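PDB 4R12: nicastrin, which probably serves as an essential subunit of gamma-secretase, the protease complex that cleaves integral membrane proteins such as Notch receptors within the membrane. Local coordinates for residues S110-K115 with L125-N130; P220-A225 with E271-V276; W169-D174 with T580-F585; E92-L97 with F139-F144. All blocks are in the same frame, centred on the assembly; numbering follows the deposited sequence.

Interaction 1 (S110-K115 with L125-N130)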
# COMPACT_ATOMS: atom_id res chain seq x y z
N SER A 110 8.83 -1.55 11.06
CA SER A 110 10.11 -0.98 11.48
C SER A 110 9.96 0.32 12.28
O SER A 110 8.99 1.05 12.11
CB SER A 110 10.98 -0.73 10.25
OG SER A 110 12.12 0.05 10.57
N ARG A 111 10.94 0.62 13.14
CA ARG A 111 10.97 1.89 13.88
C ARG A 111 11.19 3.09 12.95
O ARG A 111 10.82 4.22 13.27
CB ARG A 111 12.08 1.88 14.95
CG ARG A 111 11.95 0.81 16.03
CD ARG A 111 11.15 1.30 17.23
NE ARG A 111 11.13 0.36 18.35
CZ ARG A 111 11.92 0.43 19.42
NH1 ARG A 111 12.83 1.39 19.52
NH2 ARG A 111 11.82 -0.48 20.38
N TYR A 112 11.84 2.83 11.82
CA TYR A 112 12.03 3.85 10.78
C TYR A 112 11.88 3.13 9.44
O TYR A 112 12.85 2.63 8.88
CB TYR A 112 13.40 4.54 10.93
CG TYR A 112 13.69 5.73 10.03
CD1 TYR A 112 13.20 5.79 8.72
CD2 TYR A 112 14.48 6.79 10.47
CE1 TYR A 112 13.49 6.86 7.90
CE2 TYR A 112 14.76 7.87 9.66
CZ TYR A 112 14.27 7.90 8.37
OH TYR A 112 14.55 8.97 7.54
N PRO A 113 10.63 3.07 8.93
CA PRO A 113 10.36 2.38 7.66
C PRO A 113 11.22 2.92 6.51
O PRO A 113 11.32 4.14 6.35
CB PRO A 113 8.87 2.66 7.41
CG PRO A 113 8.30 2.90 8.78
CD PRO A 113 9.41 3.63 9.53
N ASN A 114 11.84 2.01 5.77
CA ASN A 114 12.63 2.36 4.59
C ASN A 114 13.83 3.24 4.86
O ASN A 114 14.30 3.91 3.95
CB ASN A 114 11.75 3.06 3.56
CG ASN A 114 10.88 2.10 2.81
OD1 ASN A 114 11.35 1.09 2.31
ND2 ASN A 114 9.59 2.40 2.74
N LYS A 115 14.29 3.26 6.11
CA LYS A 115 15.37 4.17 6.52
C LYS A 115 16.52 4.24 5.53
O LYS A 115 16.92 5.32 5.10
CB LYS A 115 15.92 3.78 7.90
CG LYS A 115 17.00 4.73 8.40
CD LYS A 115 18.07 4.01 9.20
CE LYS A 115 17.68 3.83 10.65
NZ LYS A 115 18.73 3.05 11.38
N LEU A 125 16.67 9.02 14.15
CA LEU A 125 15.28 9.23 14.49
C LEU A 125 14.52 7.91 14.43
O LEU A 125 14.90 7.00 13.71
CB LEU A 125 14.62 10.24 13.55
CG LEU A 125 15.19 11.66 13.49
CD1 LEU A 125 14.31 12.51 12.58
CD2 LEU A 125 15.30 12.26 14.88
N GLU A 126 13.45 7.83 15.22
CA GLU A 126 12.51 6.73 15.16
C GLU A 126 11.12 7.31 14.96
O GLU A 126 10.51 7.79 15.92
CB GLU A 126 12.55 5.89 16.43
CG GLU A 126 13.91 5.28 16.72
CD GLU A 126 13.86 4.26 17.84
OE1 GLU A 126 12.93 4.33 18.67
OE2 GLU A 126 14.76 3.40 17.90
N TRP A 127 10.64 7.27 13.72
CA TRP A 127 9.36 7.85 13.35
C TRP A 127 8.18 7.00 13.86
O TRP A 127 7.09 7.52 14.10
CB TRP A 127 9.27 8.02 11.83
CG TRP A 127 10.16 9.10 11.31
CD1 TRP A 127 11.42 8.96 10.78
CD2 TRP A 127 9.87 10.50 11.29
NE1 TRP A 127 11.92 10.21 10.44
CE2 TRP A 127 10.98 11.16 10.74
CE3 TRP A 127 8.76 11.26 11.69
CZ2 TRP A 127 11.02 12.55 10.57
CZ3 TRP A 127 8.79 12.63 11.52
CH2 TRP A 127 9.92 13.27 10.97
N ASN A 128 8.44 5.71 14.03
CA ASN A 128 7.44 4.73 14.46
C ASN A 128 7.97 4.00 15.71
O ASN A 128 8.22 2.80 15.67
CB ASN A 128 7.17 3.75 13.29
CG ASN A 128 6.02 2.77 13.55
OD1 ASN A 128 5.07 3.07 14.26
ND2 ASN A 128 6.13 1.57 12.96
N PRO A 129 8.18 4.75 16.82
CA PRO A 129 9.00 4.22 17.92
C PRO A 129 8.35 3.07 18.71
O PRO A 129 9.05 2.32 19.39
CB PRO A 129 9.21 5.46 18.82
CG PRO A 129 8.01 6.31 18.55
CD PRO A 129 7.69 6.12 17.10
N ASN A 130 7.04 2.91 18.60
CA ASN A 130 6.34 1.86 19.33
C ASN A 130 6.49 0.47 18.69
O ASN A 130 6.12 -0.54 19.28
CB ASN A 130 4.86 2.22 19.45
CG ASN A 130 4.10 1.29 20.38
OD1 ASN A 130 3.12 0.67 19.98
ND2 ASN A 130 4.56 1.18 21.62
O HOH W 1 14.23 11.17 8.98
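The side-chain amide nitrogen of N128 has two partners: ND2 donates to S110 O at 3.0 Å and also bonds S107 OG. Both segments belong to the long irregular loop of the small lobe between strands 90-96 and 138-139. This is consistent with the lid that reaches across to the large lobe in nicastrin. S110 starts an ST turn, its OG accepting from Y112 N, and a type II turn follows from Y112 to K115. N128 N donates to R111 O at 2.9 Å, with an N-H...O angle of 159°. R111 CA gives a C-H...O contact back to N128 O.

The R111 chain runs alongside E126. Its NH1 forms a salt bridge to E126 OE1 at 3.1 Å, with the two planar groups turned 76° apart. NE binds A131 O, while P129 O lies over one guanidinium face.

Y112 CG is anti to the backbone N (chi1 -173°), and the side chain runs alongside W127. The pair is T-shaped: the indole edge points at the phenol face, with W127 CD1 3.6 Å above the ring centre. K115 CG covers the opposite face. Y405 in turn meets the W127 ring edge-to-face. One water spans the aromatic pair, accepting from Y112 OH at 2.6 Å and from W127 NE1 at 2.9 Å.

Interaction 2 (P220-A225 with E271-V276)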
# COMPACT_ATOMS: atom_id res chain seq x y z
N PRO A 220 2.02 7.60 -1.87
CA PRO A 220 2.25 6.16 -1.96
C PRO A 220 0.95 5.42 -1.67
O PRO A 220 0.40 5.60 -0.59
CB PRO A 220 3.30 5.92 -0.86
CG PRO A 220 2.97 6.96 0.19
CD PRO A 220 2.42 8.17 -0.57
N PHE A 221 0.43 4.63 -2.60
CA PHE A 221 -0.85 3.97 -2.30
C PHE A 221 -0.71 2.54 -1.78
O PHE A 221 -1.68 1.98 -1.25
CB PHE A 221 -1.80 4.01 -3.51
CG PHE A 221 -1.46 3.05 -4.64
CD1 PHE A 221 -2.03 1.77 -4.68
CD2 PHE A 221 -0.67 3.47 -5.70
CE1 PHE A 221 -1.75 0.91 -5.74
CE2 PHE A 221 -0.39 2.62 -6.75
CZ PHE A 221 -0.94 1.33 -6.78
N ASP A 222 0.47 1.94 -1.88
CA ASP A 222 0.62 0.58 -1.37
C ASP A 222 0.76 0.58 0.15
O ASP A 222 1.10 1.60 0.77
CB ASP A 222 1.81 -0.14 -2.03
CG ASP A 222 3.15 0.50 -1.68
OD1 ASP A 222 3.29 1.72 -1.86
OD2 ASP A 222 4.06 -0.23 -1.24
N THR A 223 0.46 -0.57 0.75
CA THR A 223 0.40 -0.70 2.20
C THR A 223 1.17 -1.92 2.67
O THR A 223 1.67 -2.71 1.86
CB THR A 223 -1.05 -0.84 2.69
OG1 THR A 223 -1.67 -1.89 1.94
CG2 THR A 223 -1.82 0.48 2.48
N THR A 224 1.26 -2.09 3.99
CA THR A 224 1.92 -3.27 4.56
C THR A 224 1.13 -3.81 5.73
O THR A 224 0.29 -3.12 6.31
CB THR A 224 3.34 -2.97 5.05
OG1 THR A 224 3.32 -1.84 5.94
CG2 THR A 224 4.27 -2.69 3.89
N ALA A 225 1.44 -5.06 6.09
CA ALA A 225 0.84 -5.72 7.23
C ALA A 225 1.57 -7.03 7.48
O ALA A 225 2.33 -7.50 6.63
CB ALA A 225 -0.63 -5.98 7.01
N GLU A 271 6.03 1.54 -2.88
CA GLU A 271 6.86 2.48 -2.14
C GLU A 271 7.28 1.95 -0.78
O GLU A 271 8.33 2.32 -0.27
CB GLU A 271 6.13 3.82 -1.95
CG GLU A 271 5.88 4.52 -3.25
CD GLU A 271 7.17 5.01 -3.90
OE1 GLU A 271 7.68 6.07 -3.51
OE2 GLU A 271 7.68 4.32 -4.80
N ARG A 272 6.45 1.09 -0.18
CA ARG A 272 6.77 0.59 1.16
C ARG A 272 7.95 -0.38 1.10
O ARG A 272 8.43 -0.83 2.13
CB ARG A 272 5.58 -0.12 1.81
CG ARG A 272 4.29 0.68 1.82
CD ARG A 272 4.53 2.08 2.22
NE ARG A 272 3.31 2.90 2.29
CZ ARG A 272 3.36 4.15 2.75
NH1 ARG A 272 4.54 4.65 3.13
NH2 ARG A 272 2.27 4.89 2.83
N TRP A 273 8.40 -0.69 -0.11
CA TRP A 273 9.49 -1.65 -0.27
C TRP A 273 10.67 -0.97 -0.96
O TRP A 273 11.18 -1.44 -1.99
CB TRP A 273 8.99 -2.87 -1.05
CG TRP A 273 7.81 -3.50 -0.36
CD1 TRP A 273 6.49 -3.29 -0.66
CD2 TRP A 273 7.84 -4.37 0.77
NE1 TRP A 273 5.69 -4.00 0.22
CE2 TRP A 273 6.50 -4.67 1.10
CE3 TRP A 273 8.86 -4.93 1.54
CZ2 TRP A 273 6.16 -5.51 2.16
CZ3 TRP A 273 8.53 -5.77 2.59
CH2 TRP A 273 7.18 -6.05 2.89
N GLY A 274 11.09 0.15 -0.38
CA GLY A 274 12.26 0.87 -0.85
C GLY A 274 12.00 1.91 -1.92
O GLY A 274 12.87 2.16 -2.76
N TYR A 275 10.80 2.50 -1.91
CA TYR A 275 10.44 3.56 -2.85
C TYR A 275 10.63 3.20 -4.31
O TYR A 275 11.01 4.05 -5.10
CB TYR A 275 11.26 4.83 -2.56
CG TYR A 275 11.23 5.29 -1.12
CD1 TYR A 275 10.06 5.81 -0.58
CD2 TYR A 275 12.35 5.20 -0.31
CE1 TYR A 275 10.01 6.22 0.73
CE2 TYR A 275 12.31 5.62 1.02
CZ TYR A 275 11.13 6.14 1.52
OH TYR A 275 11.04 6.56 2.83
N VAL A 276 10.37 1.95 -4.71
CA VAL A 276 10.78 1.57 -6.05
C VAL A 276 9.90 2.16 -7.14
O VAL A 276 10.36 2.32 -8.28
CB VAL A 276 10.85 0.04 -6.22
CG1 VAL A 276 11.87 -0.54 -5.24
CG2 VAL A 276 9.49 -0.59 -6.02
O HOH W 2 3.17 -2.72 -0.32
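The contact joins two loops of the large lobe, which has the fold of M28 aminopeptidases. The loops follow parallel strands 214-220 and 262-268, a region where relatives with peptidase activity build their active site. D222 grips the second loop with both carboxylate oxygens. OD2 takes R272 N on its syn lone pair at 2.9 Å. OD1 accepts from E271 N, also at 2.9 Å, but that donor stands 39° out of the carboxylate plane. D222 CG sits between the backbone N and the carbonyl carbon (chi1 65°), and its two oxygens take the two successive amides. A water donates to D222 OD2 and T223 O and accepts from W273 NE1.

R272 returns across the contact. Its NE donates to D222 O at 3.0 Å, and that oxygen is in the guanidinium plane. P220 covers one guanidinium face, with CB over its centre. NH2 is bonded to S237 OG of helix 234-252, a hydroxyl that also bonds D222 O. An alanine at R272 would probably leave D222 O without one of its donors, S237 OG without the guanidinium, and the P220 ring without its flat cover. E271 carries its carboxylate away from D222, to S384 and S278. T224 CG2 packs 3.6 Å from R272 CB and 3.8 Å from W273 CZ2.

Interaction 3 (W169-D174 with T580-F585)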
# COMPACT_ATOMS: atom_id res chain seq x y z
N TRP A 169 -10.62 -30.98 19.37
CA TRP A 169 -10.55 -30.22 18.12
C TRP A 169 -9.12 -29.91 17.67
O TRP A 169 -8.28 -29.50 18.47
CB TRP A 169 -11.33 -28.92 18.26
CG TRP A 169 -12.80 -29.10 18.26
CD1 TRP A 169 -13.62 -29.20 19.35
CD2 TRP A 169 -13.65 -29.20 17.11
NE1 TRP A 169 -14.92 -29.36 18.95
CE2 TRP A 169 -14.97 -29.37 17.58
CE3 TRP A 169 -13.42 -29.18 15.73
CZ2 TRP A 169 -16.06 -29.50 16.72
CZ3 TRP A 169 -14.50 -29.31 14.88
CH2 TRP A 169 -15.81 -29.47 15.38
N GLY A 170 -8.87 -30.08 16.38
CA GLY A 170 -7.58 -29.76 15.79
C GLY A 170 -7.72 -29.04 14.47
O GLY A 170 -8.84 -28.86 13.97
N ALA A 171 -6.60 -28.62 13.88
CA ALA A 171 -6.62 -27.94 12.59
C ALA A 171 -5.38 -28.24 11.76
O ALA A 171 -4.35 -28.65 12.29
CB ALA A 171 -6.75 -26.43 12.78
N GLU A 172 -5.50 -28.05 10.45
CA GLU A 172 -4.35 -28.13 9.57
C GLU A 172 -4.20 -26.84 8.77
O GLU A 172 -5.17 -26.34 8.19
CB GLU A 172 -4.46 -29.33 8.61
CG GLU A 172 -3.42 -29.31 7.49
CD GLU A 172 -3.45 -30.56 6.64
OE1 GLU A 172 -3.74 -31.64 7.18
OE2 GLU A 172 -3.18 -30.47 5.43
N LEU A 173 -2.98 -26.32 8.76
CA LEU A 173 -2.64 -25.12 8.01
C LEU A 173 -1.70 -25.45 6.84
O LEU A 173 -0.57 -25.91 7.04
CB LEU A 173 -1.97 -24.08 8.94
CG LEU A 173 -2.79 -23.31 9.99
CD1 LEU A 173 -3.45 -24.22 11.02
CD2 LEU A 173 -1.91 -22.26 10.69
N ASP A 174 -2.18 -25.21 5.62
CA ASP A 174 -1.40 -25.40 4.41
C ASP A 174 -0.98 -24.06 3.81
O ASP A 174 -1.83 -23.28 3.36
CB ASP A 174 -2.19 -26.18 3.35
CG ASP A 174 -2.69 -27.51 3.86
OD1 ASP A 174 -1.90 -28.24 4.48
OD2 ASP A 174 -3.88 -27.82 3.63
N THR A 580 -3.17 -22.05 -0.55
CA THR A 580 -3.26 -21.82 0.88
C THR A 580 -4.60 -22.35 1.41
O THR A 580 -5.64 -22.11 0.79
CB THR A 580 -3.12 -20.32 1.19
OG1 THR A 580 -1.73 -19.99 1.31
CG2 THR A 580 -3.85 -19.95 2.48
N ALA A 581 -4.58 -23.07 2.53
CA ALA A 581 -5.83 -23.59 3.09
C ALA A 581 -5.78 -23.82 4.60
O ALA A 581 -4.74 -24.15 5.18
CB ALA A 581 -6.20 -24.90 2.39
N LEU A 582 -6.94 -23.65 5.23
CA LEU A 582 -7.10 -23.87 6.65
C LEU A 582 -8.28 -24.82 6.87
O LEU A 582 -9.41 -24.54 6.46
CB LEU A 582 -7.32 -22.54 7.38
CG LEU A 582 -7.57 -22.50 8.89
CD1 LEU A 582 -6.84 -23.59 9.64
CD2 LEU A 582 -7.11 -21.14 9.41
N LYS A 583 -8.01 -25.94 7.52
CA LYS A 583 -9.02 -26.96 7.74
C LYS A 583 -9.12 -27.28 9.22
O LYS A 583 -8.10 -27.34 9.91
CB LYS A 583 -8.69 -28.23 6.95
CG LYS A 583 -8.35 -27.99 5.48
CD LYS A 583 -7.61 -29.18 4.87
CE LYS A 583 -7.19 -28.89 3.44
NZ LYS A 583 -6.34 -29.99 2.87
N VAL A 584 -10.34 -27.48 9.70
CA VAL A 584 -10.57 -27.88 11.08
C VAL A 584 -11.25 -29.25 11.08
O VAL A 584 -12.00 -29.58 10.16
CB VAL A 584 -11.40 -26.81 11.84
CG1 VAL A 584 -11.84 -27.32 13.20
CG2 VAL A 584 -10.57 -25.55 12.01
N PHE A 585 -10.96 -30.05 12.10
CA PHE A 585 -11.42 -31.42 12.17
C PHE A 585 -11.34 -31.91 13.61
O PHE A 585 -10.64 -31.31 14.43
CB PHE A 585 -10.58 -32.31 11.26
CG PHE A 585 -9.11 -32.22 11.54
CD1 PHE A 585 -8.51 -33.06 12.46
CD2 PHE A 585 -8.33 -31.27 10.90
CE1 PHE A 585 -7.16 -32.96 12.74
CE2 PHE A 585 -6.97 -31.17 11.17
CZ PHE A 585 -6.39 -32.02 12.09
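G170, E172 and D174 pair with F585, K583 and A581 through six backbone hydrogen bonds, and the two strand axes run antiparallel at 164°. The shortest bond is E172 N to K583 O, 2.7 Å. A171 with V584 and L173 with L582 are the non-hydrogen-bonded pairs between them, and A171 CA makes a C-H...O contact to K583 O.

A171, L173, L582 and V584 share one face. L173 and L582 lie side by side, with their CD1 atoms 3.7 Å apart. V584 CG1 meets W169 CE3 at 3.5 Å, the two side chains crossing at about a right angle. V584 also rests on I154 of helix 148-160, and L582 on F144 and I146. Strand 581-586, close to the C-terminal end of the extracellular region, pairs with strand 169-174 and so joins the small-lobe sheet. The other edge of 169-174 pairs with strand 43-50, as in the backbone bonds of W169 with L47 and A171 with G45.

E172, D174, K583 and F585 occupy the other face. F585 CG lies between the backbone N and the carbonyl carbon (chi1 55°), and the ring leans over the neighbouring strand. G170 O is over one ring face, and F585 CE2 comes 3.4 Å from A171 C. G170 leaves room for this, since a CB there would stand only 3.5 Å from F585 CE1. The K583 chain is extended beyond CG. Its NZ forms a salt bridge with D174 OD2 at 3.4 Å, in which the hydrogen bond is weak, and E172 OE2 is 4.1 Å from the same NZ.

Interaction 4 (E92-L97 with F139-F144)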
# COMPACT_ATOMS: atom_id res chain seq x y z
N GLU A 92 3.22 -26.11 16.01
CA GLU A 92 3.10 -26.47 14.60
C GLU A 92 2.43 -25.37 13.77
O GLU A 92 2.40 -25.42 12.54
CB GLU A 92 2.35 -27.79 14.45
CG GLU A 92 3.09 -28.98 15.03
CD GLU A 92 4.38 -29.30 14.28
OE1 GLU A 92 4.56 -28.79 13.15
OE2 GLU A 92 5.22 -30.06 14.83
N GLY A 93 1.89 -24.37 14.44
CA GLY A 93 1.24 -23.30 13.72
C GLY A 93 0.51 -22.38 14.67
O GLY A 93 0.31 -22.72 15.83
N ILE A 94 0.12 -21.22 14.16
CA ILE A 94 -0.64 -20.26 14.95
C ILE A 94 -1.84 -19.76 14.15
O ILE A 94 -1.72 -19.51 12.94
CB ILE A 94 0.24 -19.07 15.40
CG1 ILE A 94 1.27 -19.55 16.42
CG2 ILE A 94 -0.60 -17.95 16.00
CD1 ILE A 94 2.32 -18.51 16.73
N ILE A 95 -2.98 -19.64 14.82
CA ILE A 95 -4.15 -18.98 14.25
C ILE A 95 -4.42 -17.73 15.06
O ILE A 95 -4.55 -17.79 16.29
CB ILE A 95 -5.39 -19.88 14.27
CG1 ILE A 95 -5.12 -21.15 13.46
CG2 ILE A 95 -6.60 -19.13 13.74
CD1 ILE A 95 -6.25 -22.18 13.53
N VAL A 96 -4.49 -16.60 14.38
CA VAL A 96 -4.76 -15.33 15.05
C VAL A 96 -6.21 -14.93 14.84
O VAL A 96 -6.70 -14.83 13.71
CB VAL A 96 -3.81 -14.21 14.56
CG1 VAL A 96 -4.18 -12.86 15.21
CG2 VAL A 96 -2.34 -14.58 14.84
N LEU A 97 -6.91 -14.72 15.95
CA LEU A 97 -8.32 -14.38 15.93
C LEU A 97 -8.52 -12.89 15.67
O LEU A 97 -7.76 -12.06 16.16
CB LEU A 97 -8.97 -14.78 17.27
CG LEU A 97 -8.78 -16.23 17.72
CD1 LEU A 97 -9.20 -16.39 19.17
CD2 LEU A 97 -9.57 -17.19 16.83
N PHE A 139 9.66 -17.25 10.50
CA PHE A 139 8.92 -18.30 11.19
C PHE A 139 8.96 -19.61 10.41
O PHE A 139 8.66 -19.63 9.22
CB PHE A 139 7.46 -17.88 11.40
CG PHE A 139 7.30 -16.61 12.18
CD1 PHE A 139 7.30 -15.37 11.54
CD2 PHE A 139 7.15 -16.64 13.56
CE1 PHE A 139 7.17 -14.20 12.26
CE2 PHE A 139 7.01 -15.47 14.28
CZ PHE A 139 7.02 -14.25 13.63
N PRO A 140 9.35 -20.72 11.08
CA PRO A 140 9.40 -22.05 10.47
C PRO A 140 8.07 -22.82 10.53
O PRO A 140 8.03 -24.02 10.21
CB PRO A 140 10.47 -22.77 11.30
CG PRO A 140 10.32 -22.17 12.65
CD PRO A 140 9.97 -20.71 12.42
N PHE A 141 7.01 -22.13 10.94
CA PHE A 141 5.68 -22.73 11.02
C PHE A 141 4.69 -21.73 10.44
O PHE A 141 4.98 -20.53 10.42
CB PHE A 141 5.31 -23.08 12.47
CG PHE A 141 5.48 -21.94 13.45
CD1 PHE A 141 4.50 -20.95 13.56
CD2 PHE A 141 6.59 -21.87 14.27
CE1 PHE A 141 4.66 -19.91 14.47
CE2 PHE A 141 6.74 -20.84 15.18
CZ PHE A 141 5.78 -19.86 15.28
N PRO A 142 3.52 -22.20 9.98
CA PRO A 142 2.59 -21.26 9.36
C PRO A 142 1.80 -20.45 10.39
O PRO A 142 1.52 -20.91 11.50
CB PRO A 142 1.67 -22.17 8.55
CG PRO A 142 1.66 -23.45 9.33
CD PRO A 142 3.03 -23.59 9.91
N ILE A 143 1.45 -19.22 10.01
CA ILE A 143 0.58 -18.38 10.81
C ILE A 143 -0.55 -17.87 9.91
O ILE A 143 -0.30 -17.31 8.84
CB ILE A 143 1.34 -17.19 11.46
CG1 ILE A 143 2.60 -17.69 12.18
CG2 ILE A 143 0.44 -16.44 12.43
CD1 ILE A 143 3.37 -16.59 12.94
N PHE A 144 -1.79 -18.12 10.33
CA PHE A 144 -2.96 -17.58 9.64
C PHE A 144 -3.77 -16.67 10.54
O PHE A 144 -3.99 -16.99 11.72
CB PHE A 144 -3.92 -18.70 9.17
CG PHE A 144 -3.43 -19.51 8.00
CD1 PHE A 144 -2.17 -20.07 7.98
CD2 PHE A 144 -4.28 -19.80 6.94
CE1 PHE A 144 -1.75 -20.86 6.92
CE2 PHE A 144 -3.86 -20.59 5.88
CZ PHE A 144 -2.59 -21.12 5.87
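The F141 ring meets I94 through its CE1, 3.5 Å from I94 CD1, and its CD1 lies beside G93 CA. F141 CG is in the crowded position between the backbone N and the carbonyl carbon (chi1 53°), and the ring lies against strand 90-96. The neighbouring F139 ring has I143 CD1 over one face, offset toward the rim. P142 brings its ring to the backbone of E92, with CD 3.3 Å from E92 O.

The backbones form a parallel pair in the small-lobe sheet, I94 beside I143 and I95 beside F144. I94 bonds on both sides of I143: its N donates to P142 O at 3.0 Å and its O accepts from F144 N. V96 N then donates to F144 O at 2.7 Å, a nearly straight bond of 167°. The other edge of strand 90-96 pairs with strand 67-72, also parallel, through residues such as V70 and L72.

I94 and I143 point the same way, with I94 CG2 4.0 Å from I143 CG2. An alanine at I94 would probably leave F141 CE1 without the CD1 methyl and open a gap where I94 CG2 met I143 CG2. On the opposite face of the sheet, I95 packs on L47 and I146. The end of F144 leads away from strand 90-96, and the side chain touches T580. V96 CG2 approaches I143 CG2 at 4.1 Å.

Overall arrangement
From the N terminus, the first contact to open is interaction 4, at 92-97; it closes at 139-144. Interaction 1 falls within that span and draws together two parts of the long small-lobe loop. Interaction 3 opens next, at 169-174, and closes only at 580-585, near the C terminus. Interaction 2, in the large lobe, lies inside this wide span. No two contacts cross along the chain. In space they form two groups. Interactions 3 and 4 belong to the same small-lobe sheet and meet where F144 touches L173 and T580. Interaction 1 of the small lobe touches interaction 2 of the large lobe, where N114 OD1 makes a weak hydrogen bond with G274 N.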